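Local coordinates for malate dehydrogenase (Entamoeba histolytica, PDB 3I0P), which catalyses the NAD-dependent interconversion of malate and oxaloacetate, as a member of the malate/L-lactate dehydrogenase family, at the nicotinamide-adenine-dinucleotide site and the interface of chains A and B. Numbering follows the deposited sequence. Chains: chain A/B, Malate dehydrogenase.

Contact 1: the nicotinamide-adenine-dinucleotide site. Residues chain A 47, 50, 123, 125, 145, 165, 179-183, 188, 191, 324-327, 329-330; chain B 240, 245-246, 248-249. With NAD (nicotinamide-adenine-dinucleotide), chain C.
NAD, the dinucleotide cofactor of malate dehydrogenase, lies extended in a pocket that two subunits build together: chain A lines the whole length of the cofactor, and helix 244-259 of chain B closes over the adenine and reaches the diphosphate. B:His245 shows how one side chain can serve several parts of a ligand. Its first torsion (chi1 54°) puts CG in the crowded position between backbone N and carbonyl carbon. CB then sits over the face of the adenine, 3.6 Å from the centroid of the six-membered ring, CG passes above the N7A side, CD2 brushes O5B and O4B, and NE2 at the tip donates in the plane of the imidazole to the adenylate phosphate oxygen O2A (2.7 Å, 172° at H). The adjoining B:Lys246, extended beyond CG, crosses the rim of A:Phe180 and brings NZ to O1N of the nicotinamide-side phosphate and to A:Ala183 O. Backbone A:Ala183 N also donates to O1N, so two donors grip that oxygen, and A:Arg191 NH2 pairs in the guanidinium plane with O2N. The charges of B:Lys246 and A:Arg191 probably offset that of the diphosphate.

A carboxylate serves each ribose. A:Asp181 OD1 takes the nicotinamide-ribose hydroxyl O2D on its syn lone pair, whereas O3D meets OD2 from above the carboxylate plane. A:Glu330 OE1 accepts from the adenosine 2'-hydroxyl O2B through its syn lone pair, and A:Gly327 N donates to the same oxygen.

At the adenine edge, B:Glu240 OE2 accepts from N6A on its anti lone pair and meets A:Lys329 NZ tip to tip in a salt bridge. B:Tyr248 turns its edge to the base, and its OH donates to A:Tyr324 O. A:Pro165 CG lies over the nicotinamide face, and the carboxamide N7N donates to A:Gly125 O (2.9 Å) in the carbonyl plane.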
# COMPACT_ATOMS: atom_id res chain seq x y z
N MET A 47 14.31 -3.52 -15.13
CA MET A 47 14.34 -4.42 -13.98
C MET A 47 15.25 -5.58 -14.34
O MET A 47 14.79 -6.69 -14.61
CB MET A 47 12.93 -4.93 -13.64
CG MET A 47 11.88 -3.87 -13.39
SD MET A 47 12.39 -2.80 -12.04
CE MET A 47 10.94 -1.73 -11.88
N HIS A 50 14.97 -9.45 -13.58
CA HIS A 50 13.71 -10.18 -13.78
C HIS A 50 13.36 -10.59 -15.22
O HIS A 50 12.25 -11.07 -15.47
CB HIS A 50 12.55 -9.44 -13.11
CG HIS A 50 12.54 -9.57 -11.62
ND1 HIS A 50 13.05 -8.60 -10.79
CD2 HIS A 50 12.13 -10.58 -10.82
CE1 HIS A 50 12.93 -8.99 -9.53
NE2 HIS A 50 12.38 -10.19 -9.52
N HIS A 123 6.98 -18.28 -9.79
CA HIS A 123 7.50 -16.93 -9.96
C HIS A 123 6.88 -16.23 -11.17
O HIS A 123 6.79 -16.80 -12.27
CB HIS A 123 9.02 -16.97 -10.10
CG HIS A 123 9.69 -15.69 -9.75
ND1 HIS A 123 10.05 -14.75 -10.69
CD2 HIS A 123 10.07 -15.18 -8.55
CE1 HIS A 123 10.62 -13.72 -10.08
NE2 HIS A 123 10.64 -13.95 -8.78
N GLY A 125 7.67 -12.95 -12.27
CA GLY A 125 8.48 -11.84 -12.77
C GLY A 125 8.09 -10.53 -12.12
O GLY A 125 7.86 -10.46 -10.92
N THR A 145 2.25 -10.58 -5.07
CA THR A 145 2.58 -11.99 -4.96
C THR A 145 3.28 -12.19 -3.63
O THR A 145 3.91 -11.26 -3.14
CB THR A 145 3.51 -12.47 -6.13
OG1 THR A 145 3.70 -13.89 -6.06
CG2 THR A 145 4.87 -11.79 -6.09
N PRO A 165 6.08 -8.03 -3.29
CA PRO A 165 5.90 -6.77 -4.00
C PRO A 165 4.44 -6.43 -4.21
O PRO A 165 3.57 -7.30 -4.20
CB PRO A 165 6.60 -7.02 -5.34
CG PRO A 165 6.44 -8.47 -5.58
CD PRO A 165 6.47 -9.12 -4.21
N CYS A 179 2.86 3.92 -12.66
CA CYS A 179 3.07 2.54 -12.30
C CYS A 179 4.03 2.40 -11.15
O CYS A 179 5.25 2.41 -11.35
CB CYS A 179 3.59 1.72 -13.48
SG CYS A 179 3.60 -0.05 -13.12
N PHE A 180 3.48 2.27 -9.94
CA PHE A 180 4.32 1.87 -8.84
C PHE A 180 4.51 0.36 -8.89
O PHE A 180 3.56 -0.39 -9.15
CB PHE A 180 3.78 2.30 -7.48
CG PHE A 180 4.60 1.76 -6.34
CD1 PHE A 180 5.89 2.21 -6.13
CD2 PHE A 180 4.10 0.75 -5.53
CE1 PHE A 180 6.67 1.69 -5.11
CE2 PHE A 180 4.88 0.23 -4.49
CZ PHE A 180 6.16 0.70 -4.28
N ASP A 181 5.75 -0.08 -8.68
CA ASP A 181 6.08 -1.48 -8.75
C ASP A 181 7.31 -1.76 -7.91
O ASP A 181 8.41 -1.37 -8.27
CB ASP A 181 6.33 -1.89 -10.20
CG ASP A 181 6.73 -3.34 -10.33
OD1 ASP A 181 6.42 -4.15 -9.42
OD2 ASP A 181 7.36 -3.68 -11.36
N GLY A 182 7.11 -2.41 -6.77
CA GLY A 182 8.23 -2.63 -5.87
C GLY A 182 7.93 -3.51 -4.68
O GLY A 182 6.76 -3.71 -4.30
N ALA A 183 9.01 -4.04 -4.09
CA ALA A 183 8.93 -4.87 -2.90
C ALA A 183 8.42 -4.08 -1.71
O ALA A 183 8.58 -2.86 -1.64
CB ALA A 183 10.28 -5.45 -2.59
N PRO A 188 14.74 -5.96 -2.67
CA PRO A 188 14.55 -7.38 -3.02
C PRO A 188 15.88 -8.16 -2.99
O PRO A 188 16.95 -7.56 -2.95
CB PRO A 188 13.98 -7.31 -4.44
CG PRO A 188 14.49 -6.03 -4.99
CD PRO A 188 14.56 -5.08 -3.84
N ARG A 191 18.45 -7.60 -6.09
CA ARG A 191 19.37 -6.46 -6.03
C ARG A 191 20.70 -6.89 -5.37
O ARG A 191 21.77 -6.38 -5.71
CB ARG A 191 18.74 -5.29 -5.28
CG ARG A 191 19.35 -3.93 -5.60
CD ARG A 191 18.82 -2.84 -4.69
NE ARG A 191 17.37 -2.68 -4.79
CZ ARG A 191 16.65 -1.80 -4.09
NH1 ARG A 191 17.23 -0.98 -3.22
NH2 ARG A 191 15.33 -1.74 -4.27
N TYR A 324 10.77 12.57 -10.02
CA TYR A 324 10.13 11.57 -10.87
C TYR A 324 8.75 11.18 -10.32
O TYR A 324 8.40 11.50 -9.17
CB TYR A 324 11.01 10.31 -10.99
CG TYR A 324 12.42 10.56 -11.49
CD1 TYR A 324 12.80 10.21 -12.78
CD2 TYR A 324 13.38 11.14 -10.65
CE1 TYR A 324 14.09 10.44 -13.24
CE2 TYR A 324 14.68 11.36 -11.10
CZ TYR A 324 15.03 11.01 -12.39
OH TYR A 324 16.31 11.24 -12.84
N THR A 325 7.97 10.50 -11.14
CA THR A 325 6.76 9.86 -10.66
C THR A 325 6.79 8.36 -11.03
O THR A 325 7.59 7.94 -11.88
CB THR A 325 5.48 10.54 -11.20
OG1 THR A 325 5.45 10.42 -12.62
CG2 THR A 325 5.42 12.01 -10.82
N ALA A 326 5.95 7.57 -10.38
CA ALA A 326 5.91 6.13 -10.58
C ALA A 326 5.89 5.79 -12.06
O ALA A 326 5.01 6.23 -12.80
CB ALA A 326 4.70 5.54 -9.88
N GLY A 327 6.89 5.02 -12.50
CA GLY A 327 6.93 4.52 -13.86
C GLY A 327 7.65 5.39 -14.88
O GLY A 327 7.74 5.01 -16.05
N LYS A 329 11.02 6.62 -14.73
CA LYS A 329 12.31 5.96 -14.92
C LYS A 329 12.22 4.73 -15.82
O LYS A 329 13.13 4.46 -16.61
CB LYS A 329 12.93 5.60 -13.55
CG LYS A 329 13.90 6.65 -13.04
CD LYS A 329 13.85 6.81 -11.54
CE LYS A 329 14.93 6.03 -10.81
NZ LYS A 329 15.35 6.78 -9.60
N GLU A 330 11.11 3.98 -15.72
CA GLU A 330 10.95 2.78 -16.52
C GLU A 330 10.66 3.11 -17.96
O GLU A 330 11.12 2.41 -18.86
CB GLU A 330 9.88 1.87 -15.94
CG GLU A 330 10.33 1.09 -14.69
CD GLU A 330 10.28 1.91 -13.42
OE1 GLU A 330 9.53 2.91 -13.36
OE2 GLU A 330 11.00 1.56 -12.46
N GLU B 240 16.38 7.57 -1.81
CA GLU B 240 15.93 6.36 -2.49
C GLU B 240 16.54 5.12 -1.84
O GLU B 240 15.95 4.03 -1.86
CB GLU B 240 16.35 6.39 -3.95
CG GLU B 240 15.61 7.40 -4.78
CD GLU B 240 16.07 7.40 -6.22
OE1 GLU B 240 17.21 6.95 -6.48
OE2 GLU B 240 15.29 7.84 -7.09
N HIS B 245 11.19 6.71 -2.33
CA HIS B 245 10.36 6.68 -3.53
C HIS B 245 9.11 5.83 -3.36
O HIS B 245 8.07 6.10 -3.98
CB HIS B 245 11.18 6.21 -4.74
CG HIS B 245 11.88 4.91 -4.55
ND1 HIS B 245 12.90 4.74 -3.63
CD2 HIS B 245 11.73 3.71 -5.17
CE1 HIS B 245 13.33 3.49 -3.67
NE2 HIS B 245 12.64 2.85 -4.60
N LYS B 246 9.20 4.81 -2.51
CA LYS B 246 8.07 3.93 -2.27
C LYS B 246 6.95 4.62 -1.47
O LYS B 246 5.82 4.72 -1.96
CB LYS B 246 8.53 2.60 -1.64
CG LYS B 246 9.48 1.83 -2.56
CD LYS B 246 9.99 0.56 -1.93
CE LYS B 246 10.76 -0.25 -2.96
NZ LYS B 246 10.95 -1.67 -2.54
N TYR B 248 6.54 7.72 -1.03
CA TYR B 248 6.12 8.80 -1.92
C TYR B 248 5.12 8.32 -2.98
O TYR B 248 4.05 8.93 -3.14
CB TYR B 248 7.36 9.46 -2.53
CG TYR B 248 7.16 10.29 -3.77
CD1 TYR B 248 6.11 11.22 -3.86
CD2 TYR B 248 8.04 10.18 -4.85
CE1 TYR B 248 5.92 11.99 -5.02
CE2 TYR B 248 7.88 10.96 -6.00
CZ TYR B 248 6.82 11.86 -6.08
OH TYR B 248 6.66 12.61 -7.22
N CYS B 249 5.43 7.24 -3.68
CA CYS B 249 4.50 6.66 -4.66
C CYS B 249 3.19 6.20 -4.02
O CYS B 249 2.13 6.36 -4.62
CB CYS B 249 5.14 5.52 -5.44
SG CYS B 249 6.42 6.10 -6.57
PA NAD C . 12.60 -0.09 -6.68
O1A NAD C . 13.49 -0.19 -7.89
O2A NAD C . 13.21 0.28 -5.37
O5B NAD C . 11.45 0.96 -7.05
C5B NAD C . 10.72 0.82 -8.29
C4B NAD C . 9.45 1.69 -8.32
O4B NAD C . 9.65 2.96 -7.70
C3B NAD C . 9.00 2.00 -9.73
O3B NAD C . 7.57 2.13 -9.74
C2B NAD C . 9.65 3.33 -10.03
O2B NAD C . 8.92 4.06 -11.02
C1B NAD C . 9.57 4.01 -8.68
N9A NAD C . 10.63 5.03 -8.42
C8A NAD C . 11.95 4.82 -8.35
N7A NAD C . 12.56 6.00 -8.07
C5A NAD C . 11.60 6.95 -7.95
C6A NAD C . 11.60 8.32 -7.68
N6A NAD C . 12.75 8.99 -7.46
N1A NAD C . 10.42 8.99 -7.64
C2A NAD C . 9.26 8.36 -7.86
N3A NAD C . 9.23 7.05 -8.12
C4A NAD C . 10.38 6.32 -8.17
O3 NAD C . 11.72 -1.45 -6.50
PN NAD C . 12.21 -2.94 -6.06
O1N NAD C . 11.58 -3.25 -4.73
O2N NAD C . 13.70 -3.07 -6.25
O5D NAD C . 11.52 -3.89 -7.15
C5D NAD C . 12.09 -4.06 -8.45
C4D NAD C . 11.34 -5.13 -9.23
O4D NAD C . 11.47 -6.40 -8.59
C3D NAD C . 9.84 -4.84 -9.31
O3D NAD C . 9.47 -4.84 -10.70
C2D NAD C . 9.17 -5.95 -8.51
O2D NAD C . 7.91 -6.42 -9.03
C1D NAD C . 10.20 -7.06 -8.60
N1N NAD C . 10.05 -8.03 -7.51
C2N NAD C . 9.46 -9.21 -7.79
C3N NAD C . 9.30 -10.17 -6.79
C7N NAD C . 8.64 -11.49 -7.08
O7N NAD C . 8.52 -12.31 -6.17
N7N NAD C . 8.20 -11.75 -8.31
C4N NAD C . 9.76 -9.89 -5.50
C5N NAD C . 10.36 -8.66 -5.24
C6N NAD C . 10.50 -7.74 -6.28
O HOH W 1 16.22 -3.71 -7.26
O HOH W 2 6.39 -14.30 -7.86
O HOH W 3 10.31 6.69 -11.88

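Contact 2: the interface of chains A and B. Residues chain A 311, 320, 322-324; chain B 153-155, 248.
B:Phe155 gives this patch of the two-fold A-B interface its tight part, burying 84 Å² of its surface against chain A. The segment A:His320 to A:Tyr324 wraps around its ring. Across one face lies the imidazole of A:His320, stacked with centroids 4.4 Å apart and planes inclined by 11°. The overlap is offset, with A:His320 ND1 above the rim, 3.5 Å from B:Phe155 CD1. B:Thr154 CG2 backs the opposite face over its centre, so the phenyl is held flat between a partner's histidine and its own neighbour. A:Tyr324 CD2 meets the B:Phe155 ring at its edge, in plane, while A:Arg322 O sits near B:Phe155 CD2 (3.3 Å), out of the ring plane on the A:His320 side. A:Tyr324 CE1 in turn lies over the centre of the A:Arg322 guanidinium, at the rim of the phenol. B:Phe155 CG stands anti to the carbonyl carbon (chi1 -53°), which sends the ring into this slot.

Packing slackens toward the other end. A:Ile323 rests its CG1 branch beside B:Thr154 O and turns CG2 toward the B:Tyr248 hydroxyl, 3.6 Å from OH, while B:Ala153 CB comes no nearer to CG2 than 4.1 Å. A:Leu311, from helix 297-312, meets the tyrosine tip to tip through CD1. The patch, repeated by the two-fold, is likely part of the working dimer, since NAD is bound by both chains; it pairs the subunits mainly through ring stacking and apolar packing, and should steady the segment leading to the cofactor pocket.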
# COMPACT_ATOMS: atom_id res chain seq x y z
N LEU A 311 3.56 17.73 -9.09
CA LEU A 311 4.60 17.11 -8.27
C LEU A 311 6.00 17.44 -8.81
O LEU A 311 6.86 17.91 -8.05
CB LEU A 311 4.39 15.59 -8.17
CG LEU A 311 3.27 15.07 -7.25
CD1 LEU A 311 3.11 13.56 -7.44
CD2 LEU A 311 3.52 15.40 -5.78
N HIS A 320 19.81 17.85 -6.71
CA HIS A 320 18.94 17.03 -7.56
C HIS A 320 18.21 17.81 -8.66
O HIS A 320 17.51 18.79 -8.41
CB HIS A 320 17.96 16.20 -6.71
CG HIS A 320 18.65 15.26 -5.78
ND1 HIS A 320 18.99 13.97 -6.14
CD2 HIS A 320 19.09 15.43 -4.51
CE1 HIS A 320 19.60 13.38 -5.12
NE2 HIS A 320 19.67 14.24 -4.12
N ARG A 322 15.86 16.72 -10.92
CA ARG A 322 14.45 16.44 -11.20
C ARG A 322 13.75 15.55 -10.18
O ARG A 322 14.40 14.82 -9.42
CB ARG A 322 14.28 15.85 -12.61
CG ARG A 322 14.97 14.52 -12.82
CD ARG A 322 15.04 14.15 -14.30
NE ARG A 322 13.76 13.73 -14.87
CZ ARG A 322 13.65 12.82 -15.84
NH1 ARG A 322 14.73 12.23 -16.34
NH2 ARG A 322 12.45 12.49 -16.31
N ILE A 323 12.42 15.65 -10.18
CA ILE A 323 11.54 14.80 -9.41
C ILE A 323 10.87 13.84 -10.40
O ILE A 323 10.48 14.24 -11.50
CB ILE A 323 10.49 15.67 -8.64
CG1 ILE A 323 11.21 16.51 -7.57
CG2 ILE A 323 9.38 14.80 -8.03
CD1 ILE A 323 10.38 17.65 -6.98
N TYR A 324 10.77 12.57 -10.02
CA TYR A 324 10.13 11.57 -10.87
C TYR A 324 8.75 11.18 -10.32
O TYR A 324 8.40 11.50 -9.17
CB TYR A 324 11.01 10.31 -10.99
CG TYR A 324 12.42 10.56 -11.49
CD1 TYR A 324 12.80 10.21 -12.78
CD2 TYR A 324 13.38 11.14 -10.65
CE1 TYR A 324 14.09 10.44 -13.24
CE2 TYR A 324 14.68 11.36 -11.10
CZ TYR A 324 15.03 11.01 -12.39
OH TYR A 324 16.31 11.24 -12.84
N ALA B 153 7.59 15.39 -1.94
CA ALA B 153 7.95 14.34 -2.90
C ALA B 153 9.42 13.94 -2.72
O ALA B 153 10.18 14.63 -2.03
CB ALA B 153 7.72 14.83 -4.31
N THR B 154 9.82 12.83 -3.35
CA THR B 154 11.23 12.42 -3.34
C THR B 154 12.02 13.40 -4.21
O THR B 154 11.67 13.62 -5.38
CB THR B 154 11.42 10.97 -3.83
OG1 THR B 154 10.63 10.09 -3.02
CG2 THR B 154 12.88 10.55 -3.73
N PHE B 155 13.07 13.97 -3.62
CA PHE B 155 13.90 15.04 -4.21
C PHE B 155 13.24 16.42 -4.12
O PHE B 155 13.70 17.38 -4.76
CB PHE B 155 14.33 14.74 -5.67
CG PHE B 155 15.00 13.40 -5.85
CD1 PHE B 155 15.87 12.89 -4.89
CD2 PHE B 155 14.77 12.65 -7.01
CE1 PHE B 155 16.48 11.64 -5.07
CE2 PHE B 155 15.38 11.41 -7.21
CZ PHE B 155 16.24 10.90 -6.23
N TYR B 248 6.54 7.72 -1.03
CA TYR B 248 6.12 8.80 -1.92
C TYR B 248 5.12 8.32 -2.98
O TYR B 248 4.05 8.93 -3.14
CB TYR B 248 7.36 9.46 -2.53
CG TYR B 248 7.16 10.29 -3.77
CD1 TYR B 248 6.11 11.22 -3.86
CD2 TYR B 248 8.04 10.18 -4.85
CE1 TYR B 248 5.92 11.99 -5.02
CE2 TYR B 248 7.88 10.96 -6.00
CZ TYR B 248 6.82 11.86 -6.08
OH TYR B 248 6.66 12.61 -7.22

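About 15 Å separates the C-alpha centres of contact 1 and contact 2, and A:Tyr324 and B:Tyr248 belong to both. In chain A, the stretch that packs on the partner in contact 2 runs directly into the residues of contact 1 that meet the adenosine, up to helix 328-340. Helix 244-259 of chain B likewise faces both contacts. The pocket seen here is built by both chains, so cofactor binding and subunit pairing are probably coupled, and the two-fold supplies a second pocket with the roles exchanged. A shift at contact 2 could plausibly be felt at the adenine end of contact 1.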